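Local coordinates for DNA polymerase sliding clamp 2 (Sulfolobus tokodaii, PDB 3AIZ), which serves as a subunit of a ring-shaped sliding clamp that encircles DNA and tethers DNA polymerase and other processing proteins to it during replication, at residues Ile2-Ser7 and Glu55-Tyr60; Asp11-Leu16 and Asp74-Leu79; Ala82-Ala87 and Val102-Thr107. All coordinates share one frame; numbering follows the deposited sequence.

How the contacts relate
All three contacts lie within the PCNA N-terminal domain. Contact 1 sets strand 3-6 against the loop before strand 60-61. Contact 2 pairs helix 9-16 with helix 72-80. Contact 3 joins the loop after helix 72-80 to the end of strand 97-104. Contacts 1 and 2 interleave along the chain, and contact 3 opens after both have closed. The centres of contacts 1 and 2 are about 16 Å apart, of contacts 2 and 3 about 14 Å, of contacts 1 and 3 about 17 Å. Tyr6 packs on Phe12, and Val102 packs on Ile78 and Leu79. They join strands and helices of one clamp domain; the helices face the DNA channel in this family.

Contact 1. Residues Ile2-Ser7 and Glu55-Tyr60; sequences IKATYS and EYLEDY
The ring of Tyr60 turns its rim to the backbone of Lys3. The contact is a short antiparallel bridge in the DNA clamp fold. It joins strand 3-6 to the loop between strands 46-53 and 60-61. The Lys3 carbonyl carbon lies in the Tyr60 ring plane at the edge, and Tyr60 CD1 is 3.2 Å from Lys3 O. Ile2 CG2 is also at the edge, near the plane. Leu57 CD1 lies over one face, 3.7 Å above the plane and offset toward the rim. Ala4 CB approaches obliquely, 3.4 Å from Tyr60 CD1. With CG anti to the backbone N (chi1 -174°), Tyr60 CG lies 4.2 Å from Ala4 CB. The ring hydroxyl is hydrogen-bonded to Thr31 O. The second ring, Tyr6, has Leu57 CD2 at its edge. Tyr56 O meets it obliquely, 3.7 Å from Tyr6 CD1. The Tyr6 hydroxyl is held by Ser236 and the backbone N of Gly238.

Thr5 and Glu58 form a hydrogen-bonded pair. Glu58 N donates to Thr5 O at 3.0 Å, within the carbonyl plane. The return bond, from Thr5 N to Glu58 O, is weak at 3.1 Å. The chain then turns a corner at Asp59. Beyond it Tyr60 CA makes a CA-H...O contact with Lys3 O, and Thr61 pairs with the Lys3 backbone. On its other edge strand 3-6 pairs with strand 88-93. Ile35 of strand 34-40 packs on Ala4, Leu57 and Tyr60. Nearby, the side chains of Lys3 and Asp59 cross obliquely. Their charges are opposite but not in contact: Lys3 NZ stays 5.1 Å from Asp59 OD2.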
loop_
_atom_site.group_PDB
_atom_site.type_symbol
_atom_site.label_atom_id
_atom_site.label_comp_id
_atom_site.label_asym_id
_atom_site.label_seq_id
_atom_site.Cartn_x
_atom_site.Cartn_y
_atom_site.Cartn_z
ATOM N N ILE A 2 4.169 2.993 -45.405
ATOM C CA ILE A 2 5.337 2.786 -44.554
ATOM C C ILE A 2 5.053 1.803 -43.421
ATOM O O ILE A 2 4.029 1.894 -42.746
ATOM C CB ILE A 2 5.836 4.117 -43.960
ATOM C CG1 ILE A 2 6.145 5.112 -45.079
ATOM C CG2 ILE A 2 7.060 3.887 -43.089
ATOM C CD1 ILE A 2 6.613 6.460 -44.583
ATOM N N LYS A 3 5.973 0.866 -43.219
ATOM C CA LYS A 3 5.822 -0.158 -42.193
ATOM C C LYS A 3 7.193 -0.614 -41.697
ATOM O O LYS A 3 8.041 -1.025 -42.486
ATOM C CB LYS A 3 5.030 -1.345 -42.749
ATOM C CG LYS A 3 4.809 -2.481 -41.765
ATOM C CD LYS A 3 4.054 -3.629 -42.421
ATOM C CE LYS A 3 4.060 -4.878 -41.549
ATOM N NZ LYS A 3 3.365 -4.665 -40.250
ATOM N N ALA A 4 7.409 -0.535 -40.387
ATOM C CA ALA A 4 8.701 -0.889 -39.805
ATOM C C ALA A 4 8.546 -1.612 -38.472
ATOM O O ALA A 4 7.583 -1.387 -37.743
ATOM C CB ALA A 4 9.563 0.353 -39.637
ATOM N N THR A 5 9.503 -2.478 -38.157
ATOM C CA THR A 5 9.461 -3.245 -36.916
ATOM C C THR A 5 10.747 -3.094 -36.107
ATOM O O THR A 5 11.845 -3.316 -36.618
ATOM C CB THR A 5 9.213 -4.739 -37.187
ATOM O OG1 THR A 5 7.895 -4.918 -37.723
ATOM C CG2 THR A 5 9.342 -5.540 -35.903
ATOM N N TYR A 6 10.601 -2.717 -34.843
ATOM C CA TYR A 6 11.738 -2.564 -33.945
ATOM C C TYR A 6 11.697 -3.653 -32.875
ATOM O O TYR A 6 10.627 -4.005 -32.382
ATOM C CB TYR A 6 11.729 -1.175 -33.311
ATOM C CG TYR A 6 12.990 -0.847 -32.553
ATOM C CD1 TYR A 6 14.128 -0.413 -33.218
ATOM C CD2 TYR A 6 13.044 -0.969 -31.173
ATOM C CE1 TYR A 6 15.285 -0.113 -32.529
ATOM C CE2 TYR A 6 14.196 -0.671 -30.476
ATOM C CZ TYR A 6 15.313 -0.244 -31.158
ATOM O OH TYR A 6 16.460 0.054 -30.465
ATOM N N SER A 7 12.864 -4.180 -32.514
ATOM C CA SER A 7 12.937 -5.382 -31.684
ATOM C C SER A 7 12.812 -5.146 -30.178
ATOM O O SER A 7 12.836 -6.097 -29.401
ATOM C CB SER A 7 14.229 -6.153 -31.972
ATOM O OG SER A 7 15.361 -5.435 -31.513
ATOM N N GLU A 55 19.461 -0.731 -40.202
ATOM C CA GLU A 55 20.036 -2.025 -39.861
ATOM C C GLU A 55 19.264 -2.670 -38.718
ATOM O O GLU A 55 19.203 -3.895 -38.606
ATOM C CB GLU A 55 21.506 -1.873 -39.468
ATOM C CG GLU A 55 22.183 -3.184 -39.096
ATOM C CD GLU A 55 23.511 -2.980 -38.389
ATOM O OE1 GLU A 55 23.832 -1.823 -38.045
ATOM O OE2 GLU A 55 24.228 -3.981 -38.173
ATOM N N TYR A 56 18.668 -1.837 -37.873
ATOM C CA TYR A 56 17.949 -2.324 -36.704
ATOM C C TYR A 56 16.439 -2.269 -36.907
ATOM O O TYR A 56 15.668 -2.376 -35.953
ATOM C CB TYR A 56 18.359 -1.531 -35.464
ATOM C CG TYR A 56 19.856 -1.486 -35.259
ATOM C CD1 TYR A 56 20.561 -2.626 -34.900
ATOM C CD2 TYR A 56 20.563 -0.302 -35.424
ATOM C CE1 TYR A 56 21.930 -2.590 -34.713
ATOM C CE2 TYR A 56 21.931 -0.255 -35.234
ATOM C CZ TYR A 56 22.610 -1.402 -34.879
ATOM O OH TYR A 56 23.972 -1.361 -34.691
ATOM N N LEU A 57 16.028 -2.103 -38.161
ATOM C CA LEU A 57 14.618 -2.148 -38.523
ATOM C C LEU A 57 14.351 -3.379 -39.376
ATOM O O LEU A 57 14.908 -3.519 -40.464
ATOM C CB LEU A 57 14.224 -0.891 -39.299
ATOM C CG LEU A 57 14.363 0.451 -38.579
ATOM C CD1 LEU A 57 14.145 1.597 -39.552
ATOM C CD2 LEU A 57 13.394 0.539 -37.408
ATOM N N GLU A 58 13.504 -4.275 -38.880
ATOM C CA GLU A 58 13.141 -5.470 -39.634
ATOM C C GLU A 58 11.822 -5.275 -40.371
ATOM O O GLU A 58 11.023 -4.412 -40.008
ATOM C CB GLU A 58 13.053 -6.691 -38.713
ATOM C CG GLU A 58 14.390 -7.158 -38.159
ATOM C CD GLU A 58 14.908 -6.273 -37.042
ATOM O OE1 GLU A 58 14.089 -5.812 -36.218
ATOM O OE2 GLU A 58 16.135 -6.046 -36.983
ATOM N N ASP A 59 11.605 -6.080 -41.408
ATOM C CA ASP A 59 10.373 -6.034 -42.191
ATOM C C ASP A 59 10.016 -4.591 -42.530
ATOM O O ASP A 59 8.866 -4.174 -42.395
ATOM C CB ASP A 59 9.230 -6.699 -41.421
ATOM C CG ASP A 59 8.096 -7.146 -42.324
ATOM O OD1 ASP A 59 8.199 -6.950 -43.553
ATOM O OD2 ASP A 59 7.103 -7.696 -41.801
ATOM N N TYR A 60 11.016 -3.837 -42.972
ATOM C CA TYR A 60 10.865 -2.406 -43.203
ATOM C C TYR A 60 10.450 -2.099 -44.639
ATOM O O TYR A 60 11.272 -2.131 -45.554
ATOM C CB TYR A 60 12.173 -1.687 -42.863
ATOM C CG TYR A 60 12.097 -0.180 -42.918
ATOM C CD1 TYR A 60 10.886 0.481 -42.770
ATOM C CD2 TYR A 60 13.240 0.584 -43.102
ATOM C CE1 TYR A 60 10.816 1.859 -42.815
ATOM C CE2 TYR A 60 13.179 1.962 -43.147
ATOM C CZ TYR A 60 11.965 2.594 -43.003
ATOM O OH TYR A 60 11.899 3.966 -43.047
#

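Contact 2. Residues Asp11-Leu16 and Asp74-Leu79; sequences DFYSLL and DLKKIL
Leu79 crosses Phe12 and Tyr13 obliquely and Leu16 at about a right angle. These side chains pack two roughly antiparallel helices. The axes of the short segments approach to 9.6 Å, with 147° between their N-to-C directions. In the sliding-clamp fold such helix pairs line the inside of the ring, through which DNA passes. Leu79 CD1 touches two partners, 3.5 Å from Phe12 CD2 and 3.7 Å from Leu16 CD1. With Phe12 CG anti to the backbone N (chi1 -158°), the ring is met obliquely by Leu79 CD1 and by Leu75 CD2. Leu16 crosses Leu75 at about a right angle, and Leu16 CD1 is 3.7 Å from Leu75 CG. Tyr13 packs on the base of Leu79, with Tyr13 CB 3.9 Å from Leu79 CB. The Tyr13 ring reaches across Lys76 at about a right angle, with Tyr13 CE2 near Lys76 CB and Lys76 O. Strands behind the pair complete the core: Val89 and Val102 pack on Leu79, and Leu91 on Phe12. The Lys76 side chain is extended beyond CG and runs to the C-terminal end of 11-16. There Lys76 CE lies 3.4 Å from Leu16 O.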
loop_
_atom_site.group_PDB
_atom_site.type_symbol
_atom_site.label_atom_id
_atom_site.label_comp_id
_atom_site.label_asym_id
_atom_site.label_seq_id
_atom_site.Cartn_x
_atom_site.Cartn_y
_atom_site.Cartn_z
ATOM N N ASP A 11 13.445 -0.294 -25.042
ATOM C CA ASP A 11 14.479 0.618 -25.521
ATOM C C ASP A 11 13.884 1.815 -26.257
ATOM O O ASP A 11 14.325 2.949 -26.072
ATOM C CB ASP A 11 15.480 -0.121 -26.413
ATOM C CG ASP A 11 16.359 -1.078 -25.630
ATOM O OD1 ASP A 11 16.463 -0.913 -24.396
ATOM O OD2 ASP A 11 16.949 -1.991 -26.244
ATOM N N PHE A 12 12.877 1.553 -27.085
ATOM C CA PHE A 12 12.163 2.609 -27.793
ATOM C C PHE A 12 11.621 3.639 -26.802
ATOM O O PHE A 12 11.718 4.846 -27.027
ATOM C CB PHE A 12 11.012 2.009 -28.603
ATOM C CG PHE A 12 10.557 2.868 -29.752
ATOM C CD1 PHE A 12 10.445 2.337 -31.025
ATOM C CD2 PHE A 12 10.239 4.202 -29.558
ATOM C CE1 PHE A 12 10.024 3.120 -32.085
ATOM C CE2 PHE A 12 9.820 4.990 -30.614
ATOM C CZ PHE A 12 9.712 4.448 -31.879
ATOM N N TYR A 13 11.052 3.152 -25.702
ATOM C CA TYR A 13 10.479 4.022 -24.680
ATOM C C TYR A 13 11.547 4.838 -23.955
ATOM O O TYR A 13 11.333 6.010 -23.641
ATOM C CB TYR A 13 9.667 3.204 -23.672
ATOM C CG TYR A 13 9.112 4.018 -22.523
ATOM C CD1 TYR A 13 9.773 4.073 -21.302
ATOM C CD2 TYR A 13 7.928 4.731 -22.658
ATOM C CE1 TYR A 13 9.269 4.814 -20.249
ATOM C CE2 TYR A 13 7.416 5.475 -21.612
ATOM C CZ TYR A 13 8.091 5.514 -20.409
ATOM O OH TYR A 13 7.587 6.253 -19.364
ATOM N N SER A 14 12.692 4.216 -23.684
ATOM C CA SER A 14 13.792 4.908 -23.021
ATOM C C SER A 14 14.273 6.083 -23.862
ATOM O O SER A 14 14.545 7.166 -23.340
ATOM C CB SER A 14 14.951 3.950 -22.738
ATOM O OG SER A 14 14.654 3.095 -21.649
ATOM N N LEU A 15 14.372 5.863 -25.168
ATOM C CA LEU A 15 14.788 6.909 -26.089
ATOM C C LEU A 15 13.841 8.105 -26.028
ATOM O O LEU A 15 14.273 9.239 -25.829
ATOM C CB LEU A 15 14.864 6.360 -27.515
ATOM C CG LEU A 15 15.815 5.174 -27.687
ATOM C CD1 LEU A 15 15.690 4.558 -29.071
ATOM C CD2 LEU A 15 17.251 5.594 -27.405
ATOM N N LEU A 16 12.549 7.843 -26.191
ATOM C CA LEU A 16 11.549 8.906 -26.195
ATOM C C LEU A 16 11.518 9.679 -24.876
ATOM O O LEU A 16 11.257 10.883 -24.861
ATOM C CB LEU A 16 10.162 8.339 -26.505
ATOM C CG LEU A 16 9.979 7.712 -27.888
ATOM C CD1 LEU A 16 8.582 7.136 -28.031
ATOM C CD2 LEU A 16 10.253 8.732 -28.982
ATOM N N ASP A 74 1.109 9.998 -26.464
ATOM C CA ASP A 74 0.351 8.800 -26.809
ATOM C C ASP A 74 1.278 7.636 -27.134
ATOM O O ASP A 74 0.989 6.487 -26.801
ATOM C CB ASP A 74 -0.569 9.074 -28.000
ATOM C CG ASP A 74 -1.613 10.129 -27.700
ATOM O OD1 ASP A 74 -1.852 10.406 -26.505
ATOM O OD2 ASP A 74 -2.196 10.678 -28.658
ATOM N N LEU A 75 2.393 7.944 -27.788
ATOM C CA LEU A 75 3.358 6.925 -28.184
ATOM C C LEU A 75 4.093 6.357 -26.975
ATOM O O LEU A 75 4.620 5.247 -27.022
ATOM C CB LEU A 75 4.353 7.500 -29.195
ATOM C CG LEU A 75 5.405 6.544 -29.758
ATOM C CD1 LEU A 75 4.757 5.272 -30.281
ATOM C CD2 LEU A 75 6.213 7.228 -30.850
ATOM N N LYS A 76 4.125 7.122 -25.890
ATOM C CA LYS A 76 4.746 6.657 -24.657
ATOM C C LYS A 76 3.805 5.731 -23.891
ATOM O O LYS A 76 4.233 4.724 -23.327
ATOM C CB LYS A 76 5.171 7.836 -23.777
ATOM C CG LYS A 76 6.356 8.623 -24.320
ATOM C CD LYS A 76 6.806 9.700 -23.340
ATOM C CE LYS A 76 8.019 10.459 -23.862
ATOM N NZ LYS A 76 8.475 11.523 -22.921
ATOM N N LYS A 77 2.520 6.074 -23.882
ATOM C CA LYS A 77 1.519 5.264 -23.199
ATOM C C LYS A 77 1.526 3.822 -23.699
ATOM O O LYS A 77 1.516 2.881 -22.905
ATOM C CB LYS A 77 0.123 5.872 -23.375
ATOM C CG LYS A 77 -0.038 7.251 -22.754
ATOM C CD LYS A 77 -1.451 7.786 -22.946
ATOM C CE LYS A 77 -1.608 9.171 -22.333
ATOM N NZ LYS A 77 -2.992 9.702 -22.488
ATOM N N ILE A 78 1.547 3.660 -25.018
ATOM C CA ILE A 78 1.510 2.336 -25.634
ATOM C C ILE A 78 2.776 1.525 -25.356
ATOM O O ILE A 78 2.712 0.312 -25.158
ATOM C CB ILE A 78 1.278 2.429 -27.158
ATOM C CG1 ILE A 78 1.306 1.037 -27.793
ATOM C CG2 ILE A 78 2.314 3.334 -27.802
ATOM C CD1 ILE A 78 0.224 0.111 -27.285
ATOM N N LEU A 79 3.922 2.198 -25.337
ATOM C CA LEU A 79 5.194 1.525 -25.099
ATOM C C LEU A 79 5.342 1.077 -23.646
ATOM O O LEU A 79 6.080 0.137 -23.349
ATOM C CB LEU A 79 6.365 2.423 -25.502
ATOM C CG LEU A 79 6.467 2.739 -26.995
ATOM C CD1 LEU A 79 7.641 3.662 -27.271
ATOM C CD2 LEU A 79 6.585 1.459 -27.805
#

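Contact 3. Residues Ala82-Ala87 and Val102-Thr107; sequences AKSKSA and VRDEKT. With SO4 (sulfate ion), chain F; SO4 (sulfate ion), chain E.
An ST turn in the loop after helix 72-80 packs here against the end of strand 97-104 and the turn that follows it. The residue of the ST turn is Ser84, whose CB faces the carboxylate of Asp104. Ser84 OG accepts from Ser86 N at 3.3 Å, which closes the ST turn. Ser84 OG, anti to the backbone N (chi1 179°), also donates to O2 of a sulfate ion at 2.8 Å.

The sulfate probably comes from the crystallisation liquor. It bridges the two segments, because Lys106 NZ donates to that same O2 at 2.9 Å. Lys106 is extended beyond CG, and its CD passes beside Ser84 OG. Lys85 N binds sulfate O4 at 2.8 Å. Lys85 NZ adds a weak bond to O1, consistent with a local patch of positive charge that can take up an anion.

The Asp104 carboxylate accepts two bonds from the turn at 104-107. Thr107 OG1 donates to Asp104 OD2 at 2.7 Å and comes from above the carboxylate plane, 50° out of it. Lys106 N gives Asp104 OD1 a weak bond. Lys83 CB lies close to both Asp104 OD2 and Thr107 OG1, and its side chain crosses Thr107 at about a right angle. Further along, Ala87 CB is 3.9 Å from Val102 CG1, and Ala87 CA makes a CA-H...O contact with Arg103 O.

Arg103 CB points away from the loop, and its two terminal nitrogens bind a second sulfate at the guanidinium edge. NH2 is also bonded to Thr90 of strand 88-93. On the inner side Val102 packs on Ile78 and Leu79 of helix 72-80, while Ala9 of helix 9-16 touches Ala82, Ala87 and Val102. Strand 109-120 flanks the turn through Thr109, which packs on Lys83 and Asp104.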
loop_
_atom_site.group_PDB
_atom_site.type_symbol
_atom_site.label_atom_id
_atom_site.label_comp_id
_atom_site.label_asym_id
_atom_site.label_seq_id
_atom_site.Cartn_x
_atom_site.Cartn_y
_atom_site.Cartn_z
ATOM N N ALA A 82 4.210 -2.504 -22.345
ATOM C CA ALA A 82 5.077 -3.639 -22.632
ATOM C C ALA A 82 5.091 -4.619 -21.465
ATOM O O ALA A 82 5.744 -4.378 -20.449
ATOM C CB ALA A 82 6.486 -3.163 -22.946
ATOM N N LYS A 83 4.365 -5.722 -21.618
ATOM C CA LYS A 83 4.293 -6.746 -20.581
ATOM C C LYS A 83 5.677 -7.280 -20.227
ATOM O O LYS A 83 5.976 -7.529 -19.058
ATOM C CB LYS A 83 3.386 -7.898 -21.025
ATOM C CG LYS A 83 1.909 -7.544 -21.097
ATOM C CD LYS A 83 1.342 -7.260 -19.714
ATOM C CE LYS A 83 -0.141 -6.924 -19.777
ATOM N NZ LYS A 83 -0.405 -5.696 -20.580
ATOM N N SER A 84 6.517 -7.452 -21.242
ATOM C CA SER A 84 7.853 -8.002 -21.045
ATOM C C SER A 84 8.930 -7.074 -21.600
ATOM O O SER A 84 8.629 -6.109 -22.302
ATOM C CB SER A 84 7.957 -9.379 -21.703
ATOM O OG SER A 84 9.251 -9.931 -21.538
ATOM N N LYS A 85 10.184 -7.370 -21.275
ATOM C CA LYS A 85 11.311 -6.603 -21.794
ATOM C C LYS A 85 11.735 -7.131 -23.160
ATOM O O LYS A 85 12.668 -6.616 -23.776
ATOM C CB LYS A 85 12.491 -6.652 -20.822
ATOM C CG LYS A 85 12.206 -6.024 -19.467
ATOM C CD LYS A 85 13.423 -6.093 -18.557
ATOM C CE LYS A 85 13.127 -5.488 -17.195
ATOM N NZ LYS A 85 12.001 -6.186 -16.514
ATOM N N SER A 86 11.042 -8.164 -23.629
ATOM C CA SER A 86 11.329 -8.755 -24.929
ATOM C C SER A 86 10.251 -8.394 -25.945
ATOM O O SER A 86 10.213 -8.942 -27.046
ATOM C CB SER A 86 11.445 -10.276 -24.810
ATOM O OG SER A 86 12.492 -10.636 -23.927
ATOM N N ALA A 87 9.374 -7.468 -25.568
ATOM C CA ALA A 87 8.286 -7.046 -26.442
ATOM C C ALA A 87 8.808 -6.223 -27.612
ATOM O O ALA A 87 9.655 -5.349 -27.437
ATOM C CB ALA A 87 7.255 -6.254 -25.655
ATOM N N VAL A 102 2.498 -3.039 -30.006
ATOM C CA VAL A 102 3.481 -3.688 -29.152
ATOM C C VAL A 102 3.128 -5.161 -28.991
ATOM O O VAL A 102 2.026 -5.500 -28.560
ATOM C CB VAL A 102 3.559 -3.027 -27.767
ATOM C CG1 VAL A 102 4.461 -3.831 -26.847
ATOM C CG2 VAL A 102 4.057 -1.595 -27.891
ATOM N N ARG A 103 4.068 -6.033 -29.340
ATOM C CA ARG A 103 3.826 -7.469 -29.327
ATOM C C ARG A 103 4.743 -8.178 -28.336
ATOM O O ARG A 103 5.961 -8.012 -28.374
ATOM C CB ARG A 103 4.034 -8.044 -30.727
ATOM C CG ARG A 103 3.401 -7.206 -31.821
ATOM C CD ARG A 103 3.846 -7.648 -33.199
ATOM N NE ARG A 103 3.377 -6.728 -34.229
ATOM C CZ ARG A 103 2.185 -6.805 -34.810
ATOM N NH1 ARG A 103 1.339 -7.765 -34.463
ATOM N NH2 ARG A 103 1.840 -5.923 -35.737
ATOM N N ASP A 104 4.150 -8.972 -27.452
ATOM C CA ASP A 104 4.922 -9.718 -26.467
ATOM C C ASP A 104 4.598 -11.205 -26.519
ATOM O O ASP A 104 3.682 -11.673 -25.846
ATOM C CB ASP A 104 4.667 -9.179 -25.061
ATOM C CG ASP A 104 5.502 -9.882 -24.014
ATOM O OD1 ASP A 104 6.578 -10.411 -24.368
ATOM O OD2 ASP A 104 5.084 -9.906 -22.838
ATOM N N GLU A 105 5.361 -11.944 -27.317
ATOM C CA GLU A 105 5.130 -13.371 -27.490
ATOM C C GLU A 105 5.213 -14.119 -26.161
ATOM O O GLU A 105 4.520 -15.115 -25.956
ATOM C CB GLU A 105 6.126 -13.954 -28.497
ATOM C CG GLU A 105 5.874 -15.408 -28.866
ATOM C CD GLU A 105 6.420 -16.381 -27.838
ATOM O OE1 GLU A 105 7.335 -15.995 -27.078
ATOM O OE2 GLU A 105 5.938 -17.533 -27.795
ATOM N N LYS A 106 6.059 -13.631 -25.260
ATOM C CA LYS A 106 6.279 -14.300 -23.982
ATOM C C LYS A 106 4.985 -14.477 -23.191
ATOM O O LYS A 106 4.733 -15.546 -22.633
ATOM C CB LYS A 106 7.311 -13.545 -23.140
ATOM C CG LYS A 106 7.672 -14.250 -21.841
ATOM C CD LYS A 106 8.663 -13.446 -21.017
ATOM C CE LYS A 106 8.985 -14.153 -19.708
ATOM N NZ LYS A 106 9.929 -13.371 -18.862
ATOM N N THR A 107 4.167 -13.430 -23.149
ATOM C CA THR A 107 2.917 -13.465 -22.397
ATOM C C THR A 107 1.712 -13.678 -23.307
ATOM O O THR A 107 0.570 -13.678 -22.850
ATOM C CB THR A 107 2.704 -12.172 -21.585
ATOM O OG1 THR A 107 2.642 -11.050 -22.474
ATOM C CG2 THR A 107 3.839 -11.970 -20.594
HETATM S S SO4 F . 10.430 -9.613 -18.083
HETATM O O1 SO4 F . 11.626 -9.532 -17.249
HETATM O O2 SO4 F . 10.656 -10.569 -19.164
HETATM O O3 SO4 F . 9.296 -10.047 -17.272
HETATM O O4 SO4 F . 10.143 -8.297 -18.648
HETATM S S SO4 E . -1.815 -6.727 -36.698
HETATM O O1 SO4 E . -3.226 -6.359 -36.787
HETATM O O2 SO4 E . -1.019 -5.535 -36.415
HETATM O O3 SO4 E . -1.638 -7.705 -35.627
HETATM O O4 SO4 E . -1.375 -7.306 -37.965
#